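Nucleoporin NUP170 (Chaetomium thermophilum, PDB 5HAX) probably serves as a structural scaffold component of the nuclear pore complex, joining an N-terminal beta-propeller to an alpha-helical C-terminal region. Local coordinates at residues A[528-533]-A[633-638]; A[597-602]-A[626-631]; A[605-610]-A[715-720]. One frame throughout, in Å; residues are numbered along the deposited sequence.

All three contacts are mainly buried, and they lie in the helical part of the chain rather than in its propeller. Contacts 1 and 2 share helix 622-640: contact 1 sets its later part against helix 522-533, and contact 2 sets its earlier part against the end of helix 586-599. Contact 3 takes up the chain a few residues after Leu602 and pairs it with the start of helix 717-722; it meets contact 2 where Leu602 O packs on Tyr717 CB. The chemistry shifts accordingly: contact 1 is apolar between side chains, contact 2 adds a water bridge to apolar packing, and contact 3 pairs backbones through two hydrogen bonds and adds a CH-pi contact.

Contact 1: residues A[528-533]-A[633-638]; sequences AALAVA and ERLRNF
Glu633 O is gripped by one bond, the helical one from Asn637 N at 2.7 Å, the shortest backbone bond in the two segments. The Glu633 carboxylate is held at both oxygens: OE1 pairs with Ser683 OG, and OE2 receives a weak salt-bridged bond from Arg636 NE at 3.3 Å, one turn further along the same helix. The Glu633 and Arg636 side chains lie far from 528-533, and no hydrogen bond crosses between the segments. What joins them is apolar. The contact belongs to the helical part of the protein, the alpha-solenoid-like region that accompanies the propeller in this nucleoporin family, and here helices 522-533 and 622-640 meet almost perpendicularly: the axes of the two segments approach to 10.6 Å and cross at 97°. Phe638 spans the crossing. Its CG lies anti to the backbone N (chi1 169°), which sends the ring out to helix 522-533. There the two ring carbons flanking CZ meet different residues: CE2 touches Leu530 CD1 at 3.5 Å and CE1 touches Ala533 CB at 3.6 Å, both approaching obliquely. Leu530, likewise with CG anti to its backbone N, uses CD1 a second time, against Leu635 CD1 at 3.9 Å, and these two leucines cross at about a right angle. Leu591 of helix 586-599 touches both, while Ala556 of helix 549-562 packs on Ala533. At the solvent-facing margin, Arg634 NH1 comes no closer than 4.3 Å to Ala533 O.

Contact 2: residues A[597-602]-A[626-631]; sequences RLVRTL and VTIQEN
Two neighbouring helices of the helical domain, 586-599 and 622-640, pack here where the first gives way to a turn, whose geometry is marked by the bond from Leu602 N to Val599 O at 2.9 Å. That turn brings Leu602 round to the same side as Leu598 and Val599, so that Ile628 meets Leu598 and Val599 of the helix end as well as Thr601 and Leu602 beyond it. The Ile628 side chain divides the work between its branches. CG2, anti to the backbone N, lies against Leu598 O at 3.5 Å and faces Val599 CG1 crosswise at 4.1 Å. CG1, anti to the carbonyl carbon instead, extends through a nearly straight chi2 of 171° to carry CD1 forward to the turn. There it meets Leu602 CD1 tip to tip at 3.4 Å, tighter than ordinary carbon contact, and passes Thr601 OG1 at 3.8 Å. Ile686 of helix 663-694 packs against both Leu602 and Ile628, so a third helix joins the apolar cluster. One turn on from Ile628, Asn631 offers its CB to Leu598 CD2 at 3.8 Å, the two side chains crossing obliquely. Its amide takes part in a water bridge to the same carbonyl that Ile628 CG2 touches: a water donates to Leu598 O at 2.7 Å and accepts a weak, longer bond from Asn631 ND2 at 3.4 Å.

Contact 3: residues A[605-610]-A[715-720]; sequences AKVVQV and LTYEQL
Tyr717 opens helix 717-722, and its side chain runs along Ala605 to Val607. CB packs on Leu602 O, just upstream of that segment. With CG anti to the carbonyl carbon (chi1 -86°), the ring swings alongside this loop: CD2 comes to 3.7 Å from Ala605 O, and CE2 reaches Val607 CA at 3.8 Å. Over one ring face sits Val607 CG2, 4.1 Å from the centroid and only 10° off the normal, a well-centred CH-pi contact; the same methyl also packs on Leu715. At the tip, Tyr717 OH is 2.7 Å from a water that donates to Val607 O, so the hydroxyl is tied back to the segment its ring covers. Val689 of helix 663-694 touches both Val607 and Tyr717.

The backbones meet in a short antiparallel pairing around Lys606 and Thr716, a non-hydrogen-bonded pair in a single bridge. On one side of it Tyr717 N donates to Ala605 O at 3.1 Å, and on the other Val607 N donates to Leu715 O at 2.9 Å; both N-H groups come nearly along the C=O axis. Thr716 OG1 occupies the crowded position between the backbone N and the carbonyl carbon, from where it accepts Gln719 N at 3.1 Å. An alanine here would lose that hydroxyl and the methyl lying beside the Lys606 chain, and would probably leave the first turn of the helix less firmly capped. The reciprocal bond, Thr716 N to Gln719 OE1 at 2.8 Å, closes a capping box, so this helix begins at its N-cap directly on a beta bridge.

Contact 1: residues A[528-533]-A[633-638]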
ATOM      1  N   ALA A 528     -12.334  16.590   7.591  1.00 43.43           N
ATOM      2  CA  ALA A 528     -13.108  15.369   7.392  1.00 45.40           C
ATOM      3  C   ALA A 528     -14.595  15.676   7.286  1.00 42.01           C
ATOM      4  O   ALA A 528     -15.295  15.103   6.443  1.00 41.49           O
ATOM      5  CB  ALA A 528     -12.843  14.387   8.534  1.00 42.54           C
ATOM      6  N   ALA A 529     -15.098  16.577   8.135  1.00 46.75           N
ATOM      7  CA  ALA A 529     -16.499  16.973   8.052  1.00 49.47           C
ATOM      8  C   ALA A 529     -16.806  17.591   6.694  1.00 47.98           C
ATOM      9  O   ALA A 529     -17.814  17.259   6.060  1.00 45.37           O
ATOM     10  CB  ALA A 529     -16.833  17.951   9.179  1.00 52.46           C
ATOM     11  N   LEU A 530     -15.936  18.488   6.229  1.00 46.88           N
ATOM     12  CA  LEU A 530     -16.109  19.077   4.906  1.00 46.42           C
ATOM     13  C   LEU A 530     -16.155  17.996   3.833  1.00 49.94           C
ATOM     14  O   LEU A 530     -17.019  18.017   2.949  1.00 39.97           O
ATOM     15  CB  LEU A 530     -14.978  20.067   4.627  1.00 42.20           C
ATOM     16  CG  LEU A 530     -14.939  20.680   3.225  1.00 44.38           C
ATOM     17  CD1 LEU A 530     -16.221  21.449   2.943  1.00 47.92           C
ATOM     18  CD2 LEU A 530     -13.721  21.576   3.077  1.00 41.15           C
ATOM     19  N   ALA A 531     -15.237  17.029   3.908  1.00 47.53           N
ATOM     20  CA  ALA A 531     -15.200  15.956   2.918  1.00 42.90           C
ATOM     21  C   ALA A 531     -16.486  15.140   2.945  1.00 49.60           C
ATOM     22  O   ALA A 531     -17.096  14.889   1.899  1.00 46.24           O
ATOM     23  CB  ALA A 531     -13.988  15.061   3.166  1.00 48.05           C
ATOM     24  N   VAL A 532     -16.914  14.712   4.136  1.00 45.38           N
ATOM     25  CA  VAL A 532     -18.163  13.962   4.252  1.00 44.11           C
ATOM     26  C   VAL A 532     -19.329  14.795   3.736  1.00 51.69           C
ATOM     27  O   VAL A 532     -20.198  14.292   3.014  1.00 51.55           O
ATOM     28  CB  VAL A 532     -18.392  13.517   5.710  1.00 48.02           C
ATOM     29  CG1 VAL A 532     -19.774  12.884   5.873  1.00 46.11           C
ATOM     30  CG2 VAL A 532     -17.308  12.544   6.148  1.00 48.61           C
ATOM     31  N   ALA A 533     -19.368  16.080   4.100  1.00 47.11           N
ATOM     32  CA  ALA A 533     -20.426  16.957   3.610  1.00 53.65           C
ATOM     33  C   ALA A 533     -20.457  17.005   2.089  1.00 55.86           C
ATOM     34  O   ALA A 533     -21.529  17.167   1.496  1.00 58.02           O
ATOM     35  CB  ALA A 533     -20.244  18.363   4.178  1.00 47.41           C
ATOM     36  N   GLU A 633     -15.509  20.627  -8.193  1.00 50.77           N
ATOM     37  CA  GLU A 633     -16.802  21.246  -8.467  1.00 54.86           C
ATOM     38  C   GLU A 633     -17.809  20.953  -7.361  1.00 53.14           C
ATOM     39  O   GLU A 633     -18.583  21.836  -6.972  1.00 49.45           O
ATOM     40  CB  GLU A 633     -17.332  20.769  -9.818  1.00 48.80           C
ATOM     41  CG  GLU A 633     -16.622  21.397 -11.010  1.00 63.89           C
ATOM     42  CD  GLU A 633     -16.886  22.891 -11.131  1.00 70.09           C
ATOM     43  OE1 GLU A 633     -16.182  23.559 -11.917  1.00 68.14           O
ATOM     44  OE2 GLU A 633     -17.796  23.399 -10.442  1.00 65.04           O
ATOM     45  N   ARG A 634     -17.827  19.720  -6.848  1.00 50.49           N
ATOM     46  CA  ARG A 634     -18.723  19.403  -5.740  1.00 51.49           C
ATOM     47  C   ARG A 634     -18.379  20.229  -4.507  1.00 47.37           C
ATOM     48  O   ARG A 634     -19.271  20.635  -3.752  1.00 49.74           O
ATOM     49  CB  ARG A 634     -18.673  17.909  -5.418  1.00 61.62           C
ATOM     50  CG  ARG A 634     -19.649  17.071  -6.233  1.00 71.49           C
ATOM     51  CD  ARG A 634     -20.143  15.855  -5.458  1.00 83.44           C
ATOM     52  NE  ARG A 634     -20.917  16.225  -4.273  1.00 89.42           N
ATOM     53  CZ  ARG A 634     -21.703  15.391  -3.597  1.00 91.36           C
ATOM     54  NH1 ARG A 634     -22.365  15.818  -2.529  1.00 83.06           N
ATOM     55  NH2 ARG A 634     -21.834  14.128  -3.987  1.00 88.89           N
ATOM     56  N   LEU A 635     -17.088  20.488  -4.286  1.00 46.82           N
ATOM     57  CA  LEU A 635     -16.687  21.382  -3.204  1.00 50.91           C
ATOM     58  C   LEU A 635     -17.216  22.792  -3.444  1.00 49.37           C
ATOM     59  O   LEU A 635     -17.761  23.429  -2.536  1.00 53.93           O
ATOM     60  CB  LEU A 635     -15.163  21.389  -3.068  1.00 42.61           C
ATOM     61  CG  LEU A 635     -14.560  22.406  -2.092  1.00 52.54           C
ATOM     62  CD1 LEU A 635     -15.115  22.218  -0.684  1.00 41.27           C
ATOM     63  CD2 LEU A 635     -13.043  22.295  -2.092  1.00 54.61           C
ATOM     64  N   ARG A 636     -17.068  23.293  -4.672  1.00 52.54           N
ATOM     65  CA  ARG A 636     -17.599  24.609  -5.011  1.00 55.95           C
ATOM     66  C   ARG A 636     -19.111  24.652  -4.838  1.00 47.87           C
ATOM     67  O   ARG A 636     -19.657  25.594  -4.250  1.00 56.32           O
ATOM     68  CB  ARG A 636     -17.213  24.971  -6.444  1.00 53.93           C
ATOM     69  CG  ARG A 636     -15.877  25.678  -6.557  1.00 63.36           C
ATOM     70  CD  ARG A 636     -15.319  25.618  -7.972  1.00 72.04           C
ATOM     71  NE  ARG A 636     -16.298  26.006  -8.984  1.00 76.42           N
ATOM     72  CZ  ARG A 636     -16.733  27.247  -9.174  1.00 77.25           C
ATOM     73  NH1 ARG A 636     -17.619  27.499 -10.127  1.00 81.81           N
ATOM     74  NH2 ARG A 636     -16.293  28.236  -8.409  1.00 85.99           N
ATOM     75  N   ASN A 637     -19.808  23.634  -5.347  1.00 54.09           N
ATOM     76  CA  ASN A 637     -21.256  23.565  -5.192  1.00 53.94           C
ATOM     77  C   ASN A 637     -21.655  23.592  -3.723  1.00 63.43           C
ATOM     78  O   ASN A 637     -22.673  24.191  -3.357  1.00 58.27           O
ATOM     79  CB  ASN A 637     -21.788  22.303  -5.871  1.00 59.85           C
ATOM     80  CG  ASN A 637     -23.286  22.144  -5.717  1.00 85.28           C
ATOM     81  OD1 ASN A 637     -24.034  23.122  -5.739  1.00 85.50           O
ATOM     82  ND2 ASN A 637     -23.732  20.903  -5.552  1.00 91.19           N
ATOM     83  N   PHE A 638     -20.862  22.948  -2.863  1.00 57.50           N
ATOM     84  CA  PHE A 638     -21.176  22.928  -1.438  1.00 55.87           C
ATOM     85  C   PHE A 638     -21.050  24.316  -0.825  1.00 56.15           C
ATOM     86  O   PHE A 638     -21.868  24.704   0.019  1.00 58.07           O
ATOM     87  CB  PHE A 638     -20.262  21.939  -0.714  1.00 55.72           C
ATOM     88  CG  PHE A 638     -20.328  22.041   0.783  1.00 46.64           C
ATOM     89  CD1 PHE A 638     -21.358  21.439   1.488  1.00 43.40           C
ATOM     90  CD2 PHE A 638     -19.362  22.742   1.486  1.00 43.37           C
ATOM     91  CE1 PHE A 638     -21.423  21.533   2.864  1.00 56.52           C
ATOM     92  CE2 PHE A 638     -19.422  22.840   2.862  1.00 49.49           C
ATOM     93  CZ  PHE A 638     -20.453  22.233   3.552  1.00 56.23           C
TER

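Contact 2: residues A[597-602]-A[626-631]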
ATOM      1  N   ARG A 597      -5.286  18.543  -1.116  1.00 39.53           N
ATOM      2  CA  ARG A 597      -5.193  17.096  -1.268  1.00 42.47           C
ATOM      3  C   ARG A 597      -5.950  16.610  -2.498  1.00 46.16           C
ATOM      4  O   ARG A 597      -5.620  15.556  -3.052  1.00 51.30           O
ATOM      5  CB  ARG A 597      -5.706  16.414   0.003  1.00 36.71           C
ATOM      6  CG  ARG A 597      -4.774  16.608   1.195  1.00 38.10           C
ATOM      7  CD  ARG A 597      -5.400  16.164   2.511  1.00 41.15           C
ATOM      8  NE  ARG A 597      -4.424  16.175   3.601  1.00 38.14           N
ATOM      9  CZ  ARG A 597      -4.713  15.930   4.877  1.00 37.70           C
ATOM     10  NH1 ARG A 597      -5.960  15.656   5.240  1.00 40.33           N
ATOM     11  NH2 ARG A 597      -3.755  15.962   5.793  1.00 42.76           N
ATOM     12  N   LEU A 598      -6.954  17.364  -2.950  1.00 45.14           N
ATOM     13  CA  LEU A 598      -7.666  16.988  -4.168  1.00 45.51           C
ATOM     14  C   LEU A 598      -6.804  17.167  -5.415  1.00 41.83           C
ATOM     15  O   LEU A 598      -7.033  16.486  -6.422  1.00 44.59           O
ATOM     16  CB  LEU A 598      -8.955  17.800  -4.307  1.00 44.43           C
ATOM     17  CG  LEU A 598     -10.091  17.521  -3.321  1.00 52.21           C
ATOM     18  CD1 LEU A 598     -11.257  18.452  -3.622  1.00 57.73           C
ATOM     19  CD2 LEU A 598     -10.544  16.066  -3.362  1.00 46.67           C
ATOM     20  N   VAL A 599      -5.815  18.066  -5.377  1.00 42.86           N
ATOM     21  CA  VAL A 599      -5.009  18.390  -6.548  1.00 44.49           C
ATOM     22  C   VAL A 599      -3.527  18.087  -6.341  1.00 47.84           C
ATOM     23  O   VAL A 599      -2.697  18.509  -7.149  1.00 43.41           O
ATOM     24  CB  VAL A 599      -5.199  19.864  -6.964  1.00 45.29           C
ATOM     25  CG1 VAL A 599      -6.663  20.153  -7.254  1.00 44.50           C
ATOM     26  CG2 VAL A 599      -4.654  20.808  -5.898  1.00 39.11           C
ATOM     27  N   ARG A 600      -3.171  17.355  -5.281  1.00 46.73           N
ATOM     28  CA  ARG A 600      -1.757  17.144  -4.982  1.00 45.88           C
ATOM     29  C   ARG A 600      -1.042  16.391  -6.101  1.00 45.00           C
ATOM     30  O   ARG A 600       0.147  16.628  -6.343  1.00 46.77           O
ATOM     31  CB  ARG A 600      -1.605  16.398  -3.655  1.00 49.37           C
ATOM     32  CG  ARG A 600      -1.951  14.923  -3.723  1.00 48.41           C
ATOM     33  CD  ARG A 600      -2.216  14.346  -2.340  1.00 42.37           C
ATOM     34  NE  ARG A 600      -1.096  14.550  -1.422  1.00 46.17           N
ATOM     35  CZ  ARG A 600      -0.089  13.694  -1.250  1.00 50.09           C
ATOM     36  NH1 ARG A 600       0.877  13.976  -0.386  1.00 50.01           N
ATOM     37  NH2 ARG A 600      -0.043  12.557  -1.932  1.00 46.07           N
ATOM     38  N   THR A 601      -1.741  15.491  -6.797  1.00 41.96           N
ATOM     39  CA  THR A 601      -1.131  14.771  -7.910  1.00 47.02           C
ATOM     40  C   THR A 601      -0.929  15.648  -9.141  1.00 50.40           C
ATOM     41  O   THR A 601      -0.202  15.242 -10.053  1.00 49.53           O
ATOM     42  CB  THR A 601      -1.985  13.562  -8.304  1.00 50.47           C
ATOM     43  OG1 THR A 601      -3.269  14.006  -8.762  1.00 64.66           O
ATOM     44  CG2 THR A 601      -2.165  12.612  -7.127  1.00 57.73           C
ATOM     45  N   LEU A 602      -1.544  16.831  -9.183  1.00 53.68           N
ATOM     46  CA  LEU A 602      -1.519  17.718 -10.342  1.00 52.06           C
ATOM     47  C   LEU A 602      -0.546  18.877 -10.181  1.00 45.04           C
ATOM     48  O   LEU A 602       0.267  19.134 -11.073  1.00 47.92           O
ATOM     49  CB  LEU A 602      -2.923  18.282 -10.590  1.00 51.00           C
ATOM     50  CG  LEU A 602      -3.726  17.740 -11.769  1.00 59.45           C
ATOM     51  CD1 LEU A 602      -3.769  16.226 -11.747  1.00 64.43           C
ATOM     52  CD2 LEU A 602      -5.133  18.319 -11.732  1.00 56.43           C
ATOM     53  N   VAL A 626     -10.750  14.077 -14.811  1.00 55.58           N
ATOM     54  CA  VAL A 626     -12.199  14.207 -14.680  1.00 60.56           C
ATOM     55  C   VAL A 626     -12.609  14.112 -13.215  1.00 53.89           C
ATOM     56  O   VAL A 626     -13.338  14.970 -12.703  1.00 60.21           O
ATOM     57  CB  VAL A 626     -12.910  13.139 -15.533  1.00 61.60           C
ATOM     58  CG1 VAL A 626     -14.406  13.096 -15.221  1.00 63.41           C
ATOM     59  CG2 VAL A 626     -12.681  13.406 -17.013  1.00 60.68           C
ATOM     60  N   THR A 627     -12.160  13.062 -12.524  1.00 59.72           N
ATOM     61  CA  THR A 627     -12.545  12.875 -11.128  1.00 61.81           C
ATOM     62  C   THR A 627     -12.081  14.042 -10.266  1.00 50.73           C
ATOM     63  O   THR A 627     -12.820  14.509  -9.391  1.00 55.56           O
ATOM     64  CB  THR A 627     -11.976  11.561 -10.593  1.00 66.25           C
ATOM     65  OG1 THR A 627     -10.545  11.595 -10.656  1.00 72.79           O
ATOM     66  CG2 THR A 627     -12.491  10.379 -11.404  1.00 56.29           C
ATOM     67  N   ILE A 628     -10.859  14.526 -10.497  1.00 46.67           N
ATOM     68  CA  ILE A 628     -10.364  15.680  -9.750  1.00 49.01           C
ATOM     69  C   ILE A 628     -11.284  16.874  -9.967  1.00 54.65           C
ATOM     70  O   ILE A 628     -11.683  17.555  -9.015  1.00 44.61           O
ATOM     71  CB  ILE A 628      -8.915  16.002 -10.159  1.00 53.96           C
ATOM     72  CG1 ILE A 628      -7.980  14.872  -9.721  1.00 51.66           C
ATOM     73  CG2 ILE A 628      -8.461  17.325  -9.544  1.00 49.46           C
ATOM     74  CD1 ILE A 628      -6.578  14.991 -10.273  1.00 47.50           C
ATOM     75  N   GLN A 629     -11.641  17.137 -11.227  1.00 50.25           N
ATOM     76  CA  GLN A 629     -12.523  18.259 -11.533  1.00 48.56           C
ATOM     77  C   GLN A 629     -13.880  18.095 -10.861  1.00 48.93           C
ATOM     78  O   GLN A 629     -14.426  19.056 -10.304  1.00 49.33           O
ATOM     79  CB  GLN A 629     -12.694  18.393 -13.044  1.00 54.10           C
ATOM     80  CG  GLN A 629     -13.654  19.494 -13.453  1.00 58.61           C
ATOM     81  CD  GLN A 629     -13.679  19.718 -14.949  1.00 50.54           C
ATOM     82  OE1 GLN A 629     -13.607  20.854 -15.418  1.00 66.16           O
ATOM     83  NE2 GLN A 629     -13.787  18.635 -15.708  1.00 57.09           N
ATOM     84  N   GLU A 630     -14.446  16.889 -10.914  1.00 47.27           N
ATOM     85  CA  GLU A 630     -15.723  16.644 -10.252  1.00 60.63           C
ATOM     86  C   GLU A 630     -15.628  16.926  -8.759  1.00 55.18           C
ATOM     87  O   GLU A 630     -16.524  17.551  -8.179  1.00 52.17           O
ATOM     88  CB  GLU A 630     -16.170  15.203 -10.494  1.00 53.61           C
ATOM     89  CG  GLU A 630     -16.577  14.909 -11.929  1.00 69.06           C
ATOM     90  CD  GLU A 630     -16.939  13.452 -12.143  1.00 79.37           C
ATOM     91  OE1 GLU A 630     -16.871  12.670 -11.171  1.00 78.92           O
ATOM     92  OE2 GLU A 630     -17.289  13.087 -13.286  1.00 88.07           O
ATOM     93  N   ASN A 631     -14.543  16.478  -8.120  1.00 53.73           N
ATOM     94  CA  ASN A 631     -14.366  16.728  -6.694  1.00 52.09           C
ATOM     95  C   ASN A 631     -14.272  18.220  -6.403  1.00 43.35           C
ATOM     96  O   ASN A 631     -14.891  18.713  -5.453  1.00 43.46           O
ATOM     97  CB  ASN A 631     -13.120  16.004  -6.182  1.00 51.65           C
ATOM     98  CG  ASN A 631     -13.308  14.500  -6.098  1.00 56.79           C
ATOM     99  OD1 ASN A 631     -14.432  14.003  -6.036  1.00 52.26           O
ATOM    100  ND2 ASN A 631     -12.200  13.768  -6.087  1.00 48.32           N
TER
HETATM  101  O   HOH W   1      -8.950  14.563  -6.297  1.00 50.70           O

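Contact 3: residues A[605-610]-A[715-720]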
ATOM      1  N   ALA A 605       3.078  18.863 -11.208  1.00 49.52           N
ATOM      2  CA  ALA A 605       3.325  18.036 -12.377  1.00 49.73           C
ATOM      3  C   ALA A 605       3.299  18.869 -13.653  1.00 62.20           C
ATOM      4  O   ALA A 605       2.567  19.858 -13.764  1.00 55.95           O
ATOM      5  CB  ALA A 605       2.283  16.922 -12.474  1.00 55.20           C
ATOM      6  N   LYS A 606       4.115  18.459 -14.622  1.00 61.05           N
ATOM      7  CA  LYS A 606       4.043  19.031 -15.958  1.00 66.97           C
ATOM      8  C   LYS A 606       2.722  18.650 -16.612  1.00 65.33           C
ATOM      9  O   LYS A 606       2.193  17.557 -16.402  1.00 64.03           O
ATOM     10  CB  LYS A 606       5.206  18.539 -16.821  1.00 65.83           C
ATOM     11  CG  LYS A 606       6.589  18.805 -16.248  1.00 65.10           C
ATOM     12  CD  LYS A 606       6.897  20.290 -16.178  1.00 70.62           C
ATOM     13  CE  LYS A 606       8.347  20.531 -15.785  1.00 69.47           C
ATOM     14  NZ  LYS A 606       8.637  21.974 -15.572  1.00 84.03           N
ATOM     15  N   VAL A 607       2.184  19.565 -17.419  1.00 61.34           N
ATOM     16  CA  VAL A 607       0.908  19.298 -18.075  1.00 62.76           C
ATOM     17  C   VAL A 607       1.071  18.236 -19.158  1.00 66.84           C
ATOM     18  O   VAL A 607       0.209  17.364 -19.321  1.00 62.31           O
ATOM     19  CB  VAL A 607       0.314  20.598 -18.650  1.00 65.94           C
ATOM     20  CG1 VAL A 607      -1.011  20.312 -19.348  1.00 61.47           C
ATOM     21  CG2 VAL A 607       0.121  21.630 -17.547  1.00 60.51           C
ATOM     22  N   VAL A 608       2.175  18.284 -19.908  1.00 66.08           N
ATOM     23  CA  VAL A 608       2.347  17.453 -21.092  1.00 75.36           C
ATOM     24  C   VAL A 608       3.657  16.681 -21.006  1.00 76.55           C
ATOM     25  O   VAL A 608       4.553  17.003 -20.222  1.00 71.49           O
ATOM     26  CB  VAL A 608       2.315  18.292 -22.391  1.00 76.33           C
ATOM     27  CG1 VAL A 608       0.965  18.969 -22.547  1.00 79.32           C
ATOM     28  CG2 VAL A 608       3.437  19.325 -22.394  1.00 78.42           C
ATOM     29  N   GLN A 609       3.750  15.644 -21.839  1.00 87.48           N
ATOM     30  CA  GLN A 609       4.958  14.839 -22.001  1.00 91.22           C
ATOM     31  C   GLN A 609       5.233  14.707 -23.493  1.00 98.59           C
ATOM     32  O   GLN A 609       4.463  14.061 -24.213  1.00 97.20           O
ATOM     33  CB  GLN A 609       4.802  13.463 -21.355  1.00 78.99           C
ATOM     34  CG  GLN A 609       4.669  13.495 -19.843  1.00 79.94           C
ATOM     35  CD  GLN A 609       5.957  13.901 -19.151  1.00 85.12           C
ATOM     36  OE1 GLN A 609       7.054  13.629 -19.641  1.00 88.54           O
ATOM     37  NE2 GLN A 609       5.830  14.558 -18.004  1.00 75.74           N
ATOM     38  N   VAL A 610       6.320  15.317 -23.954  1.00 95.44           N
ATOM     39  CA  VAL A 610       6.695  15.262 -25.366  1.00 99.69           C
ATOM     40  C   VAL A 610       7.623  14.080 -25.628  1.00 88.78           C
ATOM     41  O   VAL A 610       8.834  14.172 -25.428  1.00 86.07           O
ATOM     42  CB  VAL A 610       7.386  16.564 -25.819  1.00116.02           C
ATOM     43  CG1 VAL A 610       7.628  16.547 -27.324  1.00130.07           C
ATOM     44  CG2 VAL A 610       6.547  17.773 -25.429  1.00106.44           C
ATOM     45  N   LEU A 715       5.539  23.666 -18.686  1.00 74.52           N
ATOM     46  CA  LEU A 715       4.363  24.233 -18.042  1.00 71.22           C
ATOM     47  C   LEU A 715       3.820  23.259 -17.003  1.00 63.92           C
ATOM     48  O   LEU A 715       3.530  22.100 -17.320  1.00 58.38           O
ATOM     49  CB  LEU A 715       3.282  24.549 -19.074  1.00 65.86           C
ATOM     50  CG  LEU A 715       1.914  24.935 -18.497  1.00 62.91           C
ATOM     51  CD1 LEU A 715       1.980  26.303 -17.834  1.00 63.99           C
ATOM     52  CD2 LEU A 715       0.836  24.888 -19.567  1.00 65.50           C
ATOM     53  N   THR A 716       3.674  23.731 -15.770  1.00 60.47           N
ATOM     54  CA  THR A 716       3.072  22.952 -14.699  1.00 61.26           C
ATOM     55  C   THR A 716       1.605  23.334 -14.535  1.00 60.57           C
ATOM     56  O   THR A 716       1.138  24.354 -15.047  1.00 56.82           O
ATOM     57  CB  THR A 716       3.819  23.167 -13.379  1.00 55.00           C
ATOM     58  OG1 THR A 716       3.602  24.505 -12.915  1.00 57.30           O
ATOM     59  CG2 THR A 716       5.311  22.923 -13.553  1.00 63.80           C
ATOM     60  N   TYR A 717       0.871  22.491 -13.805  1.00 60.55           N
ATOM     61  CA  TYR A 717      -0.521  22.806 -13.504  1.00 54.00           C
ATOM     62  C   TYR A 717      -0.623  24.012 -12.580  1.00 53.26           C
ATOM     63  O   TYR A 717      -1.546  24.824 -12.713  1.00 54.59           O
ATOM     64  CB  TYR A 717      -1.217  21.595 -12.887  1.00 51.62           C
ATOM     65  CG  TYR A 717      -1.774  20.634 -13.913  1.00 59.59           C
ATOM     66  CD1 TYR A 717      -3.010  20.863 -14.503  1.00 52.39           C
ATOM     67  CD2 TYR A 717      -1.067  19.500 -14.291  1.00 57.21           C
ATOM     68  CE1 TYR A 717      -3.528  19.989 -15.442  1.00 56.49           C
ATOM     69  CE2 TYR A 717      -1.576  18.620 -15.228  1.00 56.56           C
ATOM     70  CZ  TYR A 717      -2.806  18.870 -15.800  1.00 53.61           C
ATOM     71  OH  TYR A 717      -3.320  17.999 -16.733  1.00 55.74           O
ATOM     72  N   GLU A 718       0.316  24.146 -11.640  1.00 46.82           N
ATOM     73  CA  GLU A 718       0.347  25.329 -10.784  1.00 50.88           C
ATOM     74  C   GLU A 718       0.408  26.603 -11.617  1.00 55.04           C
ATOM     75  O   GLU A 718      -0.340  27.557 -11.374  1.00 52.44           O
ATOM     76  CB  GLU A 718       1.542  25.259  -9.834  1.00 49.36           C
ATOM     77  CG  GLU A 718       1.737  26.520  -9.000  1.00 47.63           C
ATOM     78  CD  GLU A 718       2.980  26.474  -8.134  1.00 52.42           C
ATOM     79  OE1 GLU A 718       3.077  27.296  -7.199  1.00 56.30           O
ATOM     80  OE2 GLU A 718       3.863  25.631  -8.396  1.00 56.50           O
ATOM     81  N   GLN A 719       1.309  26.638 -12.602  1.00 56.32           N
ATOM     82  CA  GLN A 719       1.453  27.826 -13.437  1.00 59.16           C
ATOM     83  C   GLN A 719       0.189  28.080 -14.246  1.00 51.52           C
ATOM     84  O   GLN A 719      -0.254  29.228 -14.381  1.00 58.35           O
ATOM     85  CB  GLN A 719       2.662  27.661 -14.356  1.00 55.66           C
ATOM     86  CG  GLN A 719       3.985  27.551 -13.607  1.00 58.86           C
ATOM     87  CD  GLN A 719       5.069  26.841 -14.400  1.00 64.90           C
ATOM     88  OE1 GLN A 719       4.810  26.257 -15.452  1.00 65.07           O
ATOM     89  NE2 GLN A 719       6.295  26.885 -13.891  1.00 69.23           N
ATOM     90  N   LEU A 720      -0.406  27.017 -14.792  1.00 52.48           N
ATOM     91  CA  LEU A 720      -1.666  27.146 -15.515  1.00 56.26           C
ATOM     92  C   LEU A 720      -2.759  27.731 -14.628  1.00 56.79           C
ATOM     93  O   LEU A 720      -3.573  28.540 -15.085  1.00 58.16           O
ATOM     94  CB  LEU A 720      -2.087  25.778 -16.049  1.00 55.48           C
ATOM     95  CG  LEU A 720      -3.442  25.678 -16.751  1.00 49.47           C
ATOM     96  CD1 LEU A 720      -3.425  26.465 -18.048  1.00 59.90           C
ATOM     97  CD2 LEU A 720      -3.796  24.220 -17.004  1.00 53.14           C
TER
HETATM   98  O   HOH W   2      -1.567  16.301 -17.872  1.00 58.94           O
HETATM   99  O   HOH W   3       4.048  20.563 -19.333  1.00 66.29           O